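Local coordinates for protein endoglucanase E (Clostridium thermocellum, PDB 2WAO) that probably removes acetyl groups from plant cell-wall polysaccharides through its carbohydrate esterase domain, whose active site also binds cello-oligosaccharides, in an enzyme classed as an endoglucanase, at residues 36-41 / 107-112; 90-95 / 152-157; 253-258 / 329-334. One frame throughout, in Å; residues are numbered along the deposited sequence.

Contact 1 (36-41 / 107-112); sequences LNFYGT and FDFGSG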
ATOM      1  N   LEU A  36     -11.858 -10.383  10.468  1.00  8.87           N
ATOM      2  CA  LEU A  36     -12.437 -11.346  11.427  1.00  9.31           C
ATOM      3  C   LEU A  36     -13.870 -11.694  11.050  1.00  8.85           C
ATOM      4  O   LEU A  36     -14.492 -10.986  10.280  1.00 10.71           O
ATOM      5  CB  LEU A  36     -12.344 -10.776  12.859  1.00  8.74           C
ATOM      6  CG  LEU A  36     -13.087  -9.443  13.142  1.00  8.69           C
ATOM      7  CD1 LEU A  36     -14.612  -9.677  13.258  1.00 10.26           C
ATOM      8  CD2 LEU A  36     -12.556  -8.815  14.415  1.00  8.64           C
ATOM      9  N   ASN A  37     -14.369 -12.795  11.602  1.00  8.96           N
ATOM     10  CA  ASN A  37     -15.775 -13.143  11.563  1.00  8.83           C
ATOM     11  C   ASN A  37     -16.394 -12.985  12.949  1.00  8.96           C
ATOM     12  O   ASN A  37     -15.754 -13.297  13.945  1.00  9.51           O
ATOM     13  CB  ASN A  37     -15.944 -14.602  11.115  1.00  7.96           C
ATOM     14  CG  ASN A  37     -15.520 -14.825   9.657  1.00 10.07           C
ATOM     15  OD1 ASN A  37     -16.014 -14.164   8.736  1.00 11.82           O
ATOM     16  ND2 ASN A  37     -14.609 -15.755   9.457  1.00 11.40           N
ATOM     17  N   PHE A  38     -17.603 -12.443  13.017  1.00  9.01           N
ATOM     18  CA  PHE A  38     -18.289 -12.346  14.301  1.00 10.41           C
ATOM     19  C   PHE A  38     -19.739 -12.766  14.148  1.00 11.30           C
ATOM     20  O   PHE A  38     -20.319 -12.710  13.044  1.00 11.68           O
ATOM     21  CB  PHE A  38     -18.177 -10.951  14.938  1.00 10.04           C
ATOM     22  CG  PHE A  38     -18.942  -9.884  14.218  1.00 10.58           C
ATOM     23  CD1 PHE A  38     -20.216  -9.484  14.669  1.00 11.92           C
ATOM     24  CD2 PHE A  38     -18.387  -9.249  13.110  1.00 10.02           C
ATOM     25  CE1 PHE A  38     -20.964  -8.480  13.994  1.00 11.56           C
ATOM     26  CE2 PHE A  38     -19.115  -8.224  12.441  1.00 12.65           C
ATOM     27  CZ  PHE A  38     -20.430  -7.845  12.902  1.00 12.14           C
ATOM     28  N   TYR A  39     -20.306 -13.180  15.268  1.00 11.40           N
ATOM     29  CA  TYR A  39     -21.723 -13.490  15.351  1.00 12.49           C
ATOM     30  C   TYR A  39     -22.377 -12.361  16.138  1.00 12.84           C
ATOM     31  O   TYR A  39     -21.933 -12.015  17.218  1.00 12.14           O
ATOM     32  CB  TYR A  39     -21.974 -14.822  16.074  1.00 14.39           C
ATOM     33  CG  TYR A  39     -23.431 -15.243  15.971  1.00 15.81           C
ATOM     34  CD1 TYR A  39     -23.858 -16.071  14.940  1.00 17.60           C
ATOM     35  CD2 TYR A  39     -24.382 -14.751  16.862  1.00 19.53           C
ATOM     36  CE1 TYR A  39     -25.211 -16.444  14.815  1.00 20.28           C
ATOM     37  CE2 TYR A  39     -25.747 -15.117  16.748  1.00 22.23           C
ATOM     38  CZ  TYR A  39     -26.138 -15.958  15.714  1.00 20.89           C
ATOM     39  OH  TYR A  39     -27.463 -16.330  15.573  1.00 24.96           O
ATOM     40  N   GLY A  40     -23.416 -11.773  15.581  1.00 11.97           N
ATOM     41  CA  GLY A  40     -24.200 -10.787  16.358  1.00 12.93           C
ATOM     42  C   GLY A  40     -24.862  -9.776  15.448  1.00 12.53           C
ATOM     43  O   GLY A  40     -25.198 -10.105  14.303  1.00 11.94           O
ATOM     44  N   THR A  41     -25.051  -8.570  15.974  1.00 12.99           N
ATOM     45  CA  THR A  41     -25.750  -7.515  15.237  1.00 14.65           C
ATOM     46  C   THR A  41     -24.896  -6.253  15.084  1.00 13.84           C
ATOM     47  O   THR A  41     -25.259  -5.347  14.345  1.00 14.17           O
ATOM     48  CB  THR A  41     -27.070  -7.106  15.956  1.00 15.05           C
ATOM     49  OG1 THR A  41     -26.745  -6.485  17.215  1.00 15.94           O
ATOM     50  CG2 THR A  41     -27.966  -8.327  16.160  1.00 15.63           C
ATOM     51  N   PHE A 107     -11.805  -5.486  20.265  1.00 12.22           N
ATOM     52  CA  PHE A 107     -13.118  -5.426  19.652  1.00 12.90           C
ATOM     53  C   PHE A 107     -14.179  -5.716  20.685  1.00 14.34           C
ATOM     54  O   PHE A 107     -13.898  -6.349  21.701  1.00 14.06           O
ATOM     55  CB  PHE A 107     -13.205  -6.438  18.502  1.00 12.78           C
ATOM     56  CG  PHE A 107     -12.438  -6.021  17.264  1.00 11.48           C
ATOM     57  CD1 PHE A 107     -13.083  -5.349  16.225  1.00 11.70           C
ATOM     58  CD2 PHE A 107     -11.076  -6.323  17.130  1.00 16.25           C
ATOM     59  CE1 PHE A 107     -12.349  -4.957  15.061  1.00 12.51           C
ATOM     60  CE2 PHE A 107     -10.341  -5.953  15.982  1.00 12.83           C
ATOM     61  CZ  PHE A 107     -10.974  -5.274  14.966  1.00 10.79           C
ATOM     62  N   ASP A 108     -15.407  -5.271  20.413  1.00 15.16           N
ATOM     63  CA  ASP A 108     -16.569  -5.671  21.213  1.00 15.09           C
ATOM     64  C   ASP A 108     -17.763  -5.977  20.307  1.00 13.93           C
ATOM     65  O   ASP A 108     -18.092  -5.195  19.413  1.00 14.08           O
ATOM     66  CB  ASP A 108     -16.951  -4.604  22.238  1.00 16.06           C
ATOM     67  CG  ASP A 108     -18.114  -5.074  23.116  1.00 20.92           C
ATOM     68  OD1 ASP A 108     -17.821  -5.613  24.180  1.00 27.34           O
ATOM     69  OD2 ASP A 108     -19.282  -5.021  22.699  1.00 25.20           O
ATOM     70  N   PHE A 109     -18.419  -7.095  20.565  1.00 12.15           N
ATOM     71  CA  PHE A 109     -19.513  -7.543  19.723  1.00 12.91           C
ATOM     72  C   PHE A 109     -20.879  -7.503  20.414  1.00 13.71           C
ATOM     73  O   PHE A 109     -21.820  -8.192  19.995  1.00 14.56           O
ATOM     74  CB  PHE A 109     -19.188  -8.927  19.142  1.00 12.03           C
ATOM     75  CG  PHE A 109     -17.883  -8.949  18.378  1.00 11.91           C
ATOM     76  CD1 PHE A 109     -17.800  -8.356  17.117  1.00 10.00           C
ATOM     77  CD2 PHE A 109     -16.738  -9.517  18.934  1.00 11.02           C
ATOM     78  CE1 PHE A 109     -16.593  -8.310  16.405  1.00  9.49           C
ATOM     79  CE2 PHE A 109     -15.510  -9.517  18.222  1.00 12.72           C
ATOM     80  CZ  PHE A 109     -15.442  -8.903  16.954  1.00 10.44           C
ATOM     81  N   GLY A 110     -20.986  -6.683  21.455  1.00 14.55           N
ATOM     82  CA  GLY A 110     -22.215  -6.615  22.225  1.00 15.33           C
ATOM     83  C   GLY A 110     -22.532  -7.960  22.851  1.00 16.09           C
ATOM     84  O   GLY A 110     -21.692  -8.531  23.538  1.00 16.76           O
ATOM     85  N   SER A 111     -23.742  -8.472  22.601  1.00 16.19           N
ATOM     86  CA  SER A 111     -24.159  -9.747  23.169  0.50 16.60           C
ATOM     87  C   SER A 111     -23.691 -10.916  22.314  1.00 16.15           C
ATOM     88  O   SER A 111     -23.844 -12.078  22.695  1.00 16.12           O
ATOM     89  CB  SER A 111     -25.675  -9.770  23.376  0.50 16.98           C
ATOM     90  OG  SER A 111     -25.980  -9.072  24.574  0.50 18.38           O
ATOM     91  N   GLY A 112     -23.093 -10.592  21.156  1.00 15.12           N
ATOM     92  CA  GLY A 112     -22.553 -11.609  20.250  1.00 13.35           C
ATOM     93  C   GLY A 112     -21.138 -12.046  20.631  1.00 11.94           C
ATOM     94  O   GLY A 112     -20.743 -11.938  21.790  1.00 13.29           O
TER
HETATM   95  O   HOH W   1     -24.112  -8.260  18.761  1.00 18.75           O
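Leu36 and Phe38 both carry CG between the backbone N and the carbonyl carbon (chi1 61° and 69°), while Phe109, with CG anti to its carbonyl carbon, comes to meet them from the turn after strand 102-108. CD2 of Leu36 stands squarely over the centre of the Phe107 ring, 3.7 Å from the centroid, in a CH-pi contact almost exactly on the ring normal. The same methyl lies in the plane of the Phe109 ring at its edge, 3.8 Å from Phe109 CZ, and thus serves two aromatic rings at once. Over one face of Phe109, shifted toward the rim, sits Phe38 CB, 3.4 Å from Phe109 CD1. The two phenyl planes are 18° apart but slid so far that the rings barely overlap. A type II' turn from Phe109 to Gly112 brings Gly112 CA to 3.1 Å from Tyr39 O, a CA-H...O contact. A water accepts from Thr41 N and donates to Phe109 O. The contact joins the two antiparallel sheets of the N-terminal beta sandwich, consistent with a galactose-binding-type jelly roll: strand 33-40 pairs with strands 85-93 and 113-114, and Ala43 and Val45 of strand 43-49 border the aromatic cluster.

Contact 2 (90-95 / 152-157); sequences VLWKRT and ENSYMS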
ATOM      1  N   VAL A  90     -13.807  -6.461   7.669  1.00  7.16           N
ATOM      2  CA  VAL A  90     -12.431  -6.027   7.427  1.00  7.30           C
ATOM      3  C   VAL A  90     -12.346  -4.583   7.956  1.00  7.46           C
ATOM      4  O   VAL A  90     -13.229  -3.758   7.641  1.00  8.49           O
ATOM      5  CB  VAL A  90     -12.078  -6.051   5.935  1.00  8.31           C
ATOM      6  CG1 VAL A  90     -10.727  -5.378   5.703  1.00  9.38           C
ATOM      7  CG2 VAL A  90     -12.113  -7.469   5.386  1.00 10.29           C
ATOM      8  N   LEU A  91     -11.347  -4.301   8.794  1.00  6.87           N
ATOM      9  CA  LEU A  91     -11.105  -2.912   9.253  1.00  7.01           C
ATOM     10  C   LEU A  91      -9.810  -2.406   8.590  1.00  7.46           C
ATOM     11  O   LEU A  91      -8.728  -2.946   8.846  1.00  7.63           O
ATOM     12  CB  LEU A  91     -11.037  -2.862  10.794  1.00  7.58           C
ATOM     13  CG  LEU A  91     -10.725  -1.513  11.425  1.00  8.85           C
ATOM     14  CD1 LEU A  91     -11.758  -0.436  11.003  1.00  8.33           C
ATOM     15  CD2 LEU A  91     -10.641  -1.616  12.972  1.00  9.77           C
ATOM     16  N   TRP A  92      -9.911  -1.371   7.751  1.00  7.06           N
ATOM     17  CA  TRP A  92      -8.828  -0.997   6.826  1.00  6.47           C
ATOM     18  C   TRP A  92      -8.244   0.373   7.174  1.00  6.27           C
ATOM     19  O   TRP A  92      -8.993   1.360   7.365  1.00  4.52           O
ATOM     20  CB  TRP A  92      -9.393  -0.978   5.399  1.00  6.83           C
ATOM     21  CG  TRP A  92      -8.404  -0.685   4.284  1.00  6.33           C
ATOM     22  CD1 TRP A  92      -7.898   0.546   3.907  1.00  3.55           C
ATOM     23  CD2 TRP A  92      -7.777  -1.655   3.435  1.00  4.22           C
ATOM     24  NE1 TRP A  92      -7.000   0.381   2.883  1.00  4.42           N
ATOM     25  CE2 TRP A  92      -6.927  -0.953   2.556  1.00  5.47           C
ATOM     26  CE3 TRP A  92      -7.878  -3.059   3.314  1.00  6.71           C
ATOM     27  CZ2 TRP A  92      -6.174  -1.600   1.555  1.00  5.95           C
ATOM     28  CZ3 TRP A  92      -7.103  -3.704   2.319  1.00  6.44           C
ATOM     29  CH2 TRP A  92      -6.297  -2.956   1.434  1.00  6.18           C
ATOM     30  N   LYS A  93      -6.920   0.438   7.295  1.00  4.62           N
ATOM     31  CA  LYS A  93      -6.248   1.694   7.559  1.00  4.61           C
ATOM     32  C   LYS A  93      -6.083   2.410   6.197  1.00  3.88           C
ATOM     33  O   LYS A  93      -5.283   1.998   5.317  1.00  3.77           O
ATOM     34  CB  LYS A  93      -4.881   1.478   8.219  1.00  5.69           C
ATOM     35  CG  LYS A  93      -4.197   2.811   8.591  1.00  3.12           C
ATOM     36  CD  LYS A  93      -2.774   2.542   9.188  1.00  5.98           C
ATOM     37  CE  LYS A  93      -2.208   3.784   9.893  1.00  6.47           C
ATOM     38  NZ  LYS A  93      -1.339   4.681   9.007  1.00 10.79           N
ATOM     39  N   ARG A  94      -6.862   3.452   5.995  1.00  3.86           N
ATOM     40  CA  ARG A  94      -6.818   4.161   4.687  1.00  3.54           C
ATOM     41  C   ARG A  94      -5.540   4.940   4.441  1.00  4.59           C
ATOM     42  O   ARG A  94      -5.027   4.973   3.302  1.00  3.91           O
ATOM     43  CB  ARG A  94      -7.990   5.126   4.602  1.00  4.56           C
ATOM     44  CG  ARG A  94      -9.298   4.395   4.575  1.00  2.39           C
ATOM     45  CD  ARG A  94     -10.477   5.369   4.895  1.00  6.77           C
ATOM     46  NE  ARG A  94     -10.528   6.634   4.092  1.00  7.19           N
ATOM     47  CZ  ARG A  94     -11.339   6.871   3.049  1.00  9.12           C
ATOM     48  NH1 ARG A  94     -12.142   5.926   2.534  1.00  5.75           N
ATOM     49  NH2 ARG A  94     -11.336   8.064   2.472  1.00  6.48           N
ATOM     50  N   THR A  95      -5.088   5.594   5.496  1.00  2.95           N
ATOM     51  CA  THR A  95      -4.029   6.596   5.478  1.00  4.65           C
ATOM     52  C   THR A  95      -2.630   6.000   5.669  1.00  4.67           C
ATOM     53  O   THR A  95      -2.441   4.903   6.221  1.00  4.55           O
ATOM     54  CB  THR A  95      -4.288   7.638   6.581  1.00  5.02           C
ATOM     55  OG1 THR A  95      -4.793   6.946   7.733  1.00  5.35           O
ATOM     56  CG2 THR A  95      -5.347   8.672   6.119  1.00  4.45           C
ATOM     57  N   GLU A 152      -7.303  10.384   1.214  1.00  4.76           N
ATOM     58  CA  GLU A 152      -6.333   9.370   0.831  1.00  4.54           C
ATOM     59  C   GLU A 152      -6.955   8.011   1.108  1.00  4.95           C
ATOM     60  O   GLU A 152      -6.970   7.548   2.240  1.00  4.62           O
ATOM     61  CB  GLU A 152      -5.043   9.540   1.672  1.00  5.05           C
ATOM     62  CG  GLU A 152      -3.957   8.458   1.436  1.00  5.67           C
ATOM     63  CD  GLU A 152      -2.650   8.827   2.161  1.00  8.20           C
ATOM     64  OE1 GLU A 152      -2.650   8.823   3.433  1.00  8.44           O
ATOM     65  OE2 GLU A 152      -1.640   9.128   1.441  1.00  5.65           O
ATOM     66  N   ASN A 153      -7.464   7.368   0.078  1.00  3.46           N
ATOM     67  CA  ASN A 153      -8.119   6.089   0.250  1.00  3.51           C
ATOM     68  C   ASN A 153      -7.330   4.919  -0.378  1.00  3.28           C
ATOM     69  O   ASN A 153      -7.590   4.506  -1.544  1.00  3.66           O
ATOM     70  CB  ASN A 153      -9.554   6.157  -0.307  1.00  2.62           C
ATOM     71  CG  ASN A 153     -10.298   4.860  -0.154  1.00  4.99           C
ATOM     72  OD1 ASN A 153     -11.407   4.685  -0.700  1.00  8.25           O
ATOM     73  ND2 ASN A 153      -9.755   3.964   0.649  1.00  2.62           N
ATOM     74  N   SER A 154      -6.428   4.333   0.434  1.00  4.24           N
ATOM     75  CA  SER A 154      -5.650   3.181  -0.054  1.00  4.24           C
ATOM     76  C   SER A 154      -6.488   1.944  -0.408  1.00  3.81           C
ATOM     77  O   SER A 154      -5.995   1.069  -1.115  1.00  5.52           O
ATOM     78  CB  SER A 154      -4.528   2.782   0.900  1.00  3.85           C
ATOM     79  OG  SER A 154      -5.107   2.413   2.129  1.00  5.61           O
ATOM     80  N   TYR A 155      -7.723   1.869   0.088  1.00  3.59           N
ATOM     81  CA  TYR A 155      -8.607   0.738  -0.290  1.00  3.72           C
ATOM     82  C   TYR A 155      -8.879   0.783  -1.797  1.00  3.47           C
ATOM     83  O   TYR A 155      -9.123  -0.259  -2.409  1.00  3.22           O
ATOM     84  CB  TYR A 155      -9.955   0.796   0.463  1.00  4.14           C
ATOM     85  CG  TYR A 155     -10.808  -0.473   0.322  1.00  3.72           C
ATOM     86  CD1 TYR A 155     -10.463  -1.636   1.022  1.00  6.56           C
ATOM     87  CD2 TYR A 155     -11.940  -0.496  -0.517  1.00  7.59           C
ATOM     88  CE1 TYR A 155     -11.233  -2.778   0.925  1.00  5.47           C
ATOM     89  CE2 TYR A 155     -12.723  -1.641  -0.632  1.00  9.72           C
ATOM     90  CZ  TYR A 155     -12.366  -2.766   0.108  1.00  8.38           C
ATOM     91  OH  TYR A 155     -13.122  -3.895   0.012  1.00  8.42           O
ATOM     92  N   MET A 156      -8.845   1.991  -2.388  1.00  3.29           N
ATOM     93  CA  MET A 156      -9.082   2.162  -3.839  1.00  5.03           C
ATOM     94  C   MET A 156      -7.766   2.546  -4.587  1.00  4.43           C
ATOM     95  O   MET A 156      -7.780   3.211  -5.636  1.00  5.33           O
ATOM     96  CB  MET A 156     -10.236   3.125  -4.117  1.00  4.72           C
ATOM     97  CG  MET A 156     -11.621   2.585  -3.657  1.00  6.57           C
ATOM     98  SD  MET A 156     -12.026   1.000  -4.444  1.00 10.53           S
ATOM     99  CE  MET A 156     -12.345   1.536  -6.114  1.00 14.19           C
ATOM    100  N   SER A 157      -6.620   2.150  -4.000  1.00  3.52           N
ATOM    101  CA  SER A 157      -5.341   2.245  -4.717  0.50  2.79           C
ATOM    102  C   SER A 157      -5.289   1.143  -5.769  1.00  3.42           C
ATOM    103  O   SER A 157      -5.952   0.089  -5.640  1.00  3.21           O
ATOM    104  CB  SER A 157      -4.162   2.078  -3.766  0.50  2.36           C
ATOM    105  OG  SER A 157      -4.038   0.729  -3.360  0.50  2.00           O
TER
HETATM  106  O   HOH W   2      -8.496   8.697   4.283  1.00  8.09           O
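Trp92 and Tyr155 form a T-shaped stack where strand 85-93 of the beta domain meets the loop leading into helix 158-165 of the GDSL (SGNH-hydrolase) domain. The edge of Tyr155 points at the indole face, planes at 88°, with CD1 of Tyr155 3.6 Å from CD2 of Trp92; Tyr155 CB lies over the five-membered ring. In the plane of the indole, Trp92 NE1 donates to Ser154 OG at 2.9 Å, in a fairly straight bond of 160°. That hydroxyl donates to Arg94 O, which also accepts from Ser154 N, so two bonds from one residue grip this buried carbonyl. Also tightly packed is the Arg94 guanidinium, stacked at 18° to the amide plane of Asn153, with Asn153 CB offset over one face; NH2 forms a salt bridge with Glu139 and a bond to Lys150 O. Glu152 OE1 comes to 3.3 Å from Thr95 CA while accepting from Glu96 N, and the Glu152 side chain touches Phe147 and Ser176 of the glycan pocket, so the domain junction lies beside the ligand site. Looser is the link between Arg94 and the Glu152 backbone, where one water accepts from Arg94 NE at 2.9 Å and donates to Glu152 O.

Contact 3 (253-258 / 329-334); sequences DAHIFC and NKLGWL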
ATOM      1  N   ASP A 253      12.363 -16.424  -4.524  1.00  8.48           N
ATOM      2  CA  ASP A 253      11.442 -17.010  -5.492  1.00  9.58           C
ATOM      3  C   ASP A 253      10.393 -16.003  -6.042  1.00  8.44           C
ATOM      4  O   ASP A 253       9.574 -16.370  -6.885  1.00  9.23           O
ATOM      5  CB  ASP A 253      10.737 -18.272  -4.897  1.00 11.33           C
ATOM      6  CG  ASP A 253      11.745 -19.289  -4.266  1.00 17.57           C
ATOM      7  OD1 ASP A 253      12.823 -19.520  -4.853  1.00 23.34           O
ATOM      8  OD2 ASP A 253      11.494 -19.827  -3.150  1.00 21.52           O
ATOM      9  N   ALA A 254      10.408 -14.741  -5.570  1.00  7.14           N
ATOM     10  CA  ALA A 254       9.388 -13.776  -5.976  1.00  5.43           C
ATOM     11  C   ALA A 254       9.552 -13.306  -7.409  1.00  5.53           C
ATOM     12  O   ALA A 254      10.692 -13.164  -7.901  1.00  7.44           O
ATOM     13  CB  ALA A 254       9.393 -12.561  -5.041  1.00  4.78           C
ATOM     14  N   HIS A 255       8.415 -13.046  -8.065  1.00  5.86           N
ATOM     15  CA  HIS A 255       8.364 -12.357  -9.367  1.00  4.70           C
ATOM     16  C   HIS A 255       8.338 -10.857  -9.080  1.00  5.42           C
ATOM     17  O   HIS A 255       7.452 -10.385  -8.336  1.00  5.92           O
ATOM     18  CB  HIS A 255       7.107 -12.754 -10.120  1.00  5.04           C
ATOM     19  CG  HIS A 255       7.051 -14.212 -10.485  1.00  4.59           C
ATOM     20  ND1 HIS A 255       7.331 -14.655 -11.758  1.00  8.67           N
ATOM     21  CD2 HIS A 255       6.772 -15.318  -9.752  1.00  7.17           C
ATOM     22  CE1 HIS A 255       7.206 -15.973 -11.805  1.00  7.34           C
ATOM     23  NE2 HIS A 255       6.867 -16.404 -10.597  1.00  8.88           N
ATOM     24  N   ILE A 256       9.282 -10.107  -9.661  1.00  3.12           N
ATOM     25  CA  ILE A 256       9.410  -8.663  -9.302  1.00  4.24           C
ATOM     26  C   ILE A 256       8.969  -7.808 -10.504  1.00  4.48           C
ATOM     27  O   ILE A 256       9.546  -7.936 -11.608  1.00  5.83           O
ATOM     28  CB  ILE A 256      10.863  -8.288  -8.875  1.00  4.43           C
ATOM     29  CG1 ILE A 256      11.286  -9.142  -7.649  1.00  4.84           C
ATOM     30  CG2 ILE A 256      10.994  -6.740  -8.569  1.00  4.81           C
ATOM     31  CD1 ILE A 256      12.800  -8.981  -7.265  1.00  3.97           C
ATOM     32  N   PHE A 257       7.983  -6.934 -10.288  1.00  3.17           N
ATOM     33  CA  PHE A 257       7.439  -6.062 -11.372  1.00  3.97           C
ATOM     34  C   PHE A 257       7.865  -4.637 -11.118  1.00  4.87           C
ATOM     35  O   PHE A 257       7.506  -4.063 -10.071  1.00  4.71           O
ATOM     36  CB  PHE A 257       5.904  -6.190 -11.410  1.00  3.93           C
ATOM     37  CG  PHE A 257       5.451  -7.521 -11.892  1.00  3.48           C
ATOM     38  CD1 PHE A 257       5.135  -7.711 -13.252  1.00  6.01           C
ATOM     39  CD2 PHE A 257       5.311  -8.592 -10.994  1.00  5.49           C
ATOM     40  CE1 PHE A 257       4.711  -8.957 -13.711  1.00  7.92           C
ATOM     41  CE2 PHE A 257       4.899  -9.842 -11.453  1.00  5.25           C
ATOM     42  CZ  PHE A 257       4.597 -10.029 -12.794  1.00  6.05           C
ATOM     43  N   CYS A 258       8.678  -4.100 -12.027  1.00  4.49           N
ATOM     44  CA  CYS A 258       9.220  -2.721 -11.917  1.00  5.10           C
ATOM     45  C   CYS A 258       8.398  -1.766 -12.783  1.00  4.84           C
ATOM     46  O   CYS A 258       8.296  -1.966 -14.016  1.00  5.15           O
ATOM     47  CB  CYS A 258      10.681  -2.703 -12.378  1.00  6.17           C
ATOM     48  SG  CYS A 258      11.718  -3.749 -11.358  1.00  6.37           S
ATOM     49  N   ASN A 329      -0.633 -13.228 -16.247  1.00 12.88           N
ATOM     50  CA  ASN A 329       0.236 -13.741 -17.302  1.00 14.13           C
ATOM     51  C   ASN A 329       1.473 -14.475 -16.786  1.00 14.57           C
ATOM     52  O   ASN A 329       1.729 -15.640 -17.196  1.00 14.78           O
ATOM     53  CB  ASN A 329       0.695 -12.608 -18.216  1.00 15.94           C
ATOM     54  CG  ASN A 329       1.562 -13.097 -19.402  1.00 20.70           C
ATOM     55  OD1 ASN A 329       2.715 -12.674 -19.574  1.00 27.21           O
ATOM     56  ND2 ASN A 329       0.991 -13.939 -20.236  1.00 22.04           N
ATOM     57  N   LYS A 330       2.252 -13.805 -15.927  1.00 11.38           N
ATOM     58  CA  LYS A 330       3.495 -14.394 -15.414  1.00 10.98           C
ATOM     59  C   LYS A 330       3.296 -15.478 -14.376  1.00 10.02           C
ATOM     60  O   LYS A 330       4.116 -16.400 -14.293  1.00  9.63           O
ATOM     61  CB  LYS A 330       4.445 -13.340 -14.827  1.00  9.85           C
ATOM     62  CG  LYS A 330       4.778 -12.222 -15.789  1.00 13.68           C
ATOM     63  CD  LYS A 330       5.576 -12.684 -16.971  1.00 17.07           C
ATOM     64  CE  LYS A 330       5.853 -11.458 -17.848  1.00 19.36           C
ATOM     65  NZ  LYS A 330       6.417 -11.866 -19.157  1.00 23.15           N
ATOM     66  N   LEU A 331       2.283 -15.327 -13.528  1.00  7.73           N
ATOM     67  CA  LEU A 331       2.098 -16.228 -12.400  1.00  7.57           C
ATOM     68  C   LEU A 331       1.154 -17.399 -12.750  1.00  9.11           C
ATOM     69  O   LEU A 331       1.147 -18.390 -12.057  1.00  9.82           O
ATOM     70  CB  LEU A 331       1.584 -15.450 -11.163  1.00  9.04           C
ATOM     71  CG  LEU A 331       2.931 -15.021 -10.541  1.00 10.06           C
ATOM     72  CD1 LEU A 331       3.464 -13.659 -10.909  1.00 10.86           C
ATOM     73  CD2 LEU A 331       3.226 -15.476  -9.132  1.00 11.85           C
ATOM     74  N   GLY A 332       0.346 -17.248 -13.790  1.00  8.15           N
ATOM     75  CA  GLY A 332      -0.799 -18.142 -14.005  1.00  9.75           C
ATOM     76  C   GLY A 332      -1.849 -18.049 -12.898  1.00 11.34           C
ATOM     77  O   GLY A 332      -2.424 -19.063 -12.505  1.00 11.84           O
ATOM     78  N   TRP A 333      -2.055 -16.839 -12.360  1.00 11.19           N
ATOM     79  CA  TRP A 333      -3.010 -16.590 -11.284  1.00 12.91           C
ATOM     80  C   TRP A 333      -4.395 -16.227 -11.838  1.00 14.80           C
ATOM     81  O   TRP A 333      -4.927 -15.135 -11.620  1.00 15.18           O
ATOM     82  CB  TRP A 333      -2.503 -15.462 -10.415  1.00 12.09           C
ATOM     83  CG  TRP A 333      -1.554 -15.891  -9.335  1.00 11.53           C
ATOM     84  CD1 TRP A 333      -1.008 -17.127  -9.153  1.00 10.45           C
ATOM     85  CD2 TRP A 333      -1.018 -15.044  -8.329  1.00  8.90           C
ATOM     86  NE1 TRP A 333      -0.156 -17.109  -8.043  1.00  9.76           N
ATOM     87  CE2 TRP A 333      -0.161 -15.831  -7.529  1.00 10.65           C
ATOM     88  CE3 TRP A 333      -1.218 -13.684  -7.996  1.00  7.08           C
ATOM     89  CZ2 TRP A 333       0.531 -15.297  -6.425  1.00  9.77           C
ATOM     90  CZ3 TRP A 333      -0.532 -13.153  -6.905  1.00  9.46           C
ATOM     91  CH2 TRP A 333       0.343 -13.959  -6.132  1.00  7.15           C
ATOM     92  N   LEU A 334      -4.978 -17.170 -12.546  1.00 16.85           N
ATOM     93  CA  LEU A 334      -6.277 -16.944 -13.191  1.00 19.92           C
ATOM     94  C   LEU A 334      -7.447 -17.244 -12.232  1.00 20.73           C
ATOM     95  O   LEU A 334      -7.214 -17.474 -11.026  1.00 23.58           O
ATOM     96  CB  LEU A 334      -6.374 -17.782 -14.475  1.00 19.98           C
ATOM     97  CG  LEU A 334      -5.195 -17.987 -15.436  1.00 23.24           C
ATOM     98  CD1 LEU A 334      -5.761 -18.235 -16.810  1.00 21.69           C
ATOM     99  CD2 LEU A 334      -4.220 -16.832 -15.500  1.00 22.16           C
TER
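The imidazole of His255 has the Leu331 side chain over one face: CD1 stands 3.6 Å above the plane, offset toward the rim, in a CH-pi contact 23° off the ring normal. CD2 of Leu331 lies 3.6 Å from His255 CD2, so both methyl branches touch the histidine. The Phe257 ring is approached at its edge instead, near its plane, by Lys330 CG, 3.7 Å from Phe257 CZ, and by Leu331 CD1, 4.1 Å from Phe257 CE2. As modelled, this methyl lies between an imidazole face and a phenyl edge. CD2 of Leu331 at the same time lies over a face of the Trp333 indole, toward its rim.

Lys330 bends at chi2 (-66°), which turns CD back while CB and CG stay against Phe257, and its ammonium end leads away from the strand. The arrangement joins strand 255-260, within the parallel sheet of the GDSL (SGNH-hydrolase) domain, to the last turn of helix 313-331, a helix packed on a sheet as in alpha/beta folds. The helix stops here: Gly332 leaves helical geometry with positive phi, and Trp333, the centre of an inverse gamma turn, folds beside Val216 of strand 216-220 and forms a cation-pi contact with Arg123.

The interface is carried by hydrocarbon and aromatic groups. ND1 of His255 is bonded to Tyr292 OH, on the neighbouring strand 291-295, which would restrain the rotation of the ring, consistent with one face being turned to Leu331.

How the contacts relate
Contact 2 is the buried one, its centre about 8 Å from the centre of the chain and spanning both domains, whereas contacts 1 and 3 are only partly buried and each stays within one domain. Contacts 1 and 2 share the sheet in which strands 33-40 and 85-93 are neighbours, and they touch where Phe107 CZ packs 4.2 Å from Leu91 CD2. Contact 3 stands apart, its nearest atoms about 14 Å from contact 2 and 21 Å from contact 1. The chemistry follows this placement: sheet-to-sheet and helix-to-sheet packing rely on apolar and CH-pi contacts, while the domain junction adds direct hydrogen bonds. Water bridges segments in contacts 1 and 2.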